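Local coordinates for conjugal transfer protein-like C-terminal domain-containing protein (Enterococcus faecalis, PDB 4EC6) that is of unknown biochemical function but probably serves plasmid conjugation as the NTF2-like, VirB8-resembling domain of a membrane-bound transfer protein, at residues E120-V125 with M133-F138. Sequence-based numbering, arbitrary orientation.
Sequences EYLLNV and MQKITF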
loop_
_atom_site.group_PDB
_atom_site.type_symbol
_atom_site.label_atom_id
_atom_site.label_comp_id
_atom_site.label_asym_id
_atom_site.label_seq_id
_atom_site.Cartn_x
_atom_site.Cartn_y
_atom_site.Cartn_z
ATOM N N GLU A 120 6.249 -11.344 5.894
ATOM C CA GLU A 120 5.106 -12.009 5.251
ATOM C C GLU A 120 4.289 -11.052 4.444
ATOM O O GLU A 120 4.176 -9.876 4.805
ATOM C CB GLU A 120 4.196 -12.614 6.297
ATOM C CG GLU A 120 4.934 -13.507 7.276
ATOM C CD GLU A 120 4.021 -14.100 8.323
ATOM O OE1 GLU A 120 2.851 -13.722 8.399
ATOM O OE2 GLU A 120 4.469 -14.949 9.094
ATOM N N TYR A 121 3.704 -11.565 3.357
ATOM C CA TYR A 121 2.710 -10.845 2.566
ATOM C C TYR A 121 1.483 -11.705 2.308
ATOM O O TYR A 121 1.571 -12.933 2.177
ATOM C CB TYR A 121 3.293 -10.388 1.238
ATOM C CG TYR A 121 4.515 -9.495 1.342
ATOM C CD1 TYR A 121 4.440 -8.138 1.011
ATOM C CD2 TYR A 121 5.745 -9.997 1.756
ATOM C CE1 TYR A 121 5.533 -7.300 1.120
ATOM C CE2 TYR A 121 6.862 -9.174 1.851
ATOM C CZ TYR A 121 6.736 -7.821 1.528
ATOM O OH TYR A 121 7.823 -7.011 1.639
ATOM N N LEU A 122 0.326 -11.060 2.201
ATOM C CA LEU A 122 -0.872 -11.734 1.695
ATOM C C LEU A 122 -1.019 -11.428 0.223
ATOM O O LEU A 122 -0.916 -10.278 -0.165
ATOM C CB LEU A 122 -2.131 -11.263 2.422
ATOM C CG LEU A 122 -2.197 -11.698 3.856
ATOM C CD1 LEU A 122 -3.670 -11.664 4.230
ATOM C CD2 LEU A 122 -1.602 -13.103 4.102
ATOM N N LEU A 123 -1.282 -12.442 -0.595
ATOM C CA LEU A 123 -1.370 -12.265 -2.025
ATOM C C LEU A 123 -2.702 -12.773 -2.552
ATOM O O LEU A 123 -3.294 -13.715 -2.010
ATOM C CB LEU A 123 -0.249 -13.052 -2.694
ATOM C CG LEU A 123 1.175 -12.999 -2.152
ATOM C CD1 LEU A 123 2.103 -13.967 -2.869
ATOM C CD2 LEU A 123 1.719 -11.593 -2.329
ATOM N N ASN A 124 -3.185 -12.152 -3.602
ATOM C CA ASN A 124 -4.189 -12.796 -4.409
ATOM C C ASN A 124 -3.405 -13.270 -5.615
ATOM O O ASN A 124 -2.875 -12.433 -6.380
ATOM C CB ASN A 124 -5.277 -11.827 -4.878
ATOM C CG ASN A 124 -6.218 -11.372 -3.753
ATOM O OD1 ASN A 124 -6.529 -12.125 -2.809
ATOM N ND2 ASN A 124 -6.716 -10.118 -3.873
ATOM N N VAL A 125 -3.290 -14.587 -5.776
ATOM C CA VAL A 125 -2.768 -15.127 -7.038
ATOM C C VAL A 125 -3.876 -15.748 -7.883
ATOM O O VAL A 125 -4.949 -16.139 -7.394
ATOM C CB VAL A 125 -1.508 -16.038 -6.879
ATOM C CG1 VAL A 125 -0.576 -15.454 -5.842
ATOM C CG2 VAL A 125 -1.852 -17.447 -6.463
HETATM N N MSE A 133 -6.477 -16.600 -2.119
HETATM C CA MSE A 133 -5.641 -15.953 -1.136
HETATM C C MSE A 133 -4.460 -16.817 -0.757
HETATM O O MSE A 133 -4.619 -17.962 -0.377
HETATM C CB MSE A 133 -6.492 -15.771 0.101
HETATM C CG MSE A 133 -6.895 -14.317 0.203
HETATM SE SE MSE A 133 -7.591 -13.919 2.034
HETATM C CE MSE A 133 -6.114 -12.714 2.497
ATOM N N GLN A 134 -3.253 -16.270 -0.845
ATOM C CA GLN A 134 -2.094 -16.972 -0.324
ATOM C C GLN A 134 -1.265 -16.075 0.585
ATOM O O GLN A 134 -1.357 -14.857 0.540
ATOM C CB GLN A 134 -1.234 -17.562 -1.466
ATOM C CG GLN A 134 -1.943 -18.705 -2.184
ATOM C CD GLN A 134 -1.000 -19.726 -2.792
ATOM O OE1 GLN A 134 -0.514 -19.571 -3.926
ATOM N NE2 GLN A 134 -0.784 -20.813 -2.073
ATOM N N LYS A 135 -0.499 -16.707 1.458
ATOM C CA LYS A 135 0.559 -16.049 2.195
ATOM C C LYS A 135 1.949 -16.496 1.693
ATOM O O LYS A 135 2.152 -17.648 1.316
ATOM C CB LYS A 135 0.412 -16.304 3.676
ATOM C CG LYS A 135 1.658 -15.971 4.438
ATOM C CD LYS A 135 1.281 -15.488 5.809
ATOM C CE LYS A 135 1.131 -16.623 6.788
ATOM N NZ LYS A 135 0.464 -16.041 8.003
ATOM N N ILE A 136 2.864 -15.543 1.634
ATOM C CA ILE A 136 4.231 -15.796 1.271
ATOM C C ILE A 136 5.153 -15.252 2.373
ATOM O O ILE A 136 4.968 -14.139 2.845
ATOM C CB ILE A 136 4.564 -15.199 -0.104
ATOM C CG1 ILE A 136 5.839 -15.833 -0.604
ATOM C CG2 ILE A 136 4.645 -13.673 -0.076
ATOM C CD1 ILE A 136 6.115 -15.534 -2.045
ATOM N N THR A 137 6.112 -16.095 2.767
ATOM C CA THR A 137 7.079 -15.846 3.818
ATOM C C THR A 137 8.503 -16.046 3.226
ATOM O O THR A 137 8.754 -16.944 2.432
ATOM C CB THR A 137 6.831 -16.856 4.942
ATOM O OG1 THR A 137 5.434 -16.895 5.177
ATOM C CG2 THR A 137 7.498 -16.468 6.251
ATOM N N PHE A 138 9.418 -15.166 3.580
ATOM C CA PHE A 138 10.811 -15.312 3.232
ATOM C C PHE A 138 11.653 -14.421 4.154
ATOM O O PHE A 138 11.146 -13.490 4.767
ATOM C CB PHE A 138 11.048 -15.009 1.767
ATOM C CG PHE A 138 10.646 -13.628 1.330
ATOM C CD1 PHE A 138 11.579 -12.580 1.333
ATOM C CD2 PHE A 138 9.362 -13.374 0.826
ATOM C CE1 PHE A 138 11.227 -11.314 0.892
ATOM C CE2 PHE A 138 9.018 -12.088 0.373
ATOM C CZ PHE A 138 9.938 -11.059 0.405
HETATM O O HOH W 1 4.725 -17.689 8.142
#
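Ile-136 CG2 touches two side chains of the neighbouring strand, Leu-123 CD1 at 3.8 Å and Tyr-121 CB at the same distance. With CG1 anti to the backbone N (chi1 -163°), CG2 is left as the branch that meets that strand. Beyond it the rings of Tyr-121 and Phe-138 meet rim to rim, their planes nearly parallel (5°) but offset, with CE2 of Tyr-121 3.9 Å from CZ of Phe-138 and neither lying over the other. Helix 54-68 packs on this face: Leu-65 touches both Tyr-121 and Ile-136, and the Tyr-121 hydroxyl bonds to Asp-58 O.

Two reciprocal pairs of backbone bonds join the strands. Tyr-121 with Ile-136 and Leu-123 with Gln-134 are the hydrogen-bonded antiparallel pairs, Tyr-121 N reaching Ile-136 O at 2.9 Å.

On the reverse face, Leu-122 CD2 rests 3.8 Å from Lys-135 CB. The lysine chain bends at its middle torsions and brings NZ to Glu-120 OE1 in a weak salt bridge of 3.4 Å; Lys-56 of the second subunit is a further, distant cationic partner. A water links Glu-120 OE2 (2.9 Å) to Thr-137 OG1. This face adjoins the second subunit, whose Tyr-63 hydroxyl bonds to Asn-124 OD1. The pairing forms the central antiparallel hairpin of the curved, helix-backed sheet characteristic of the NTF2-like fold.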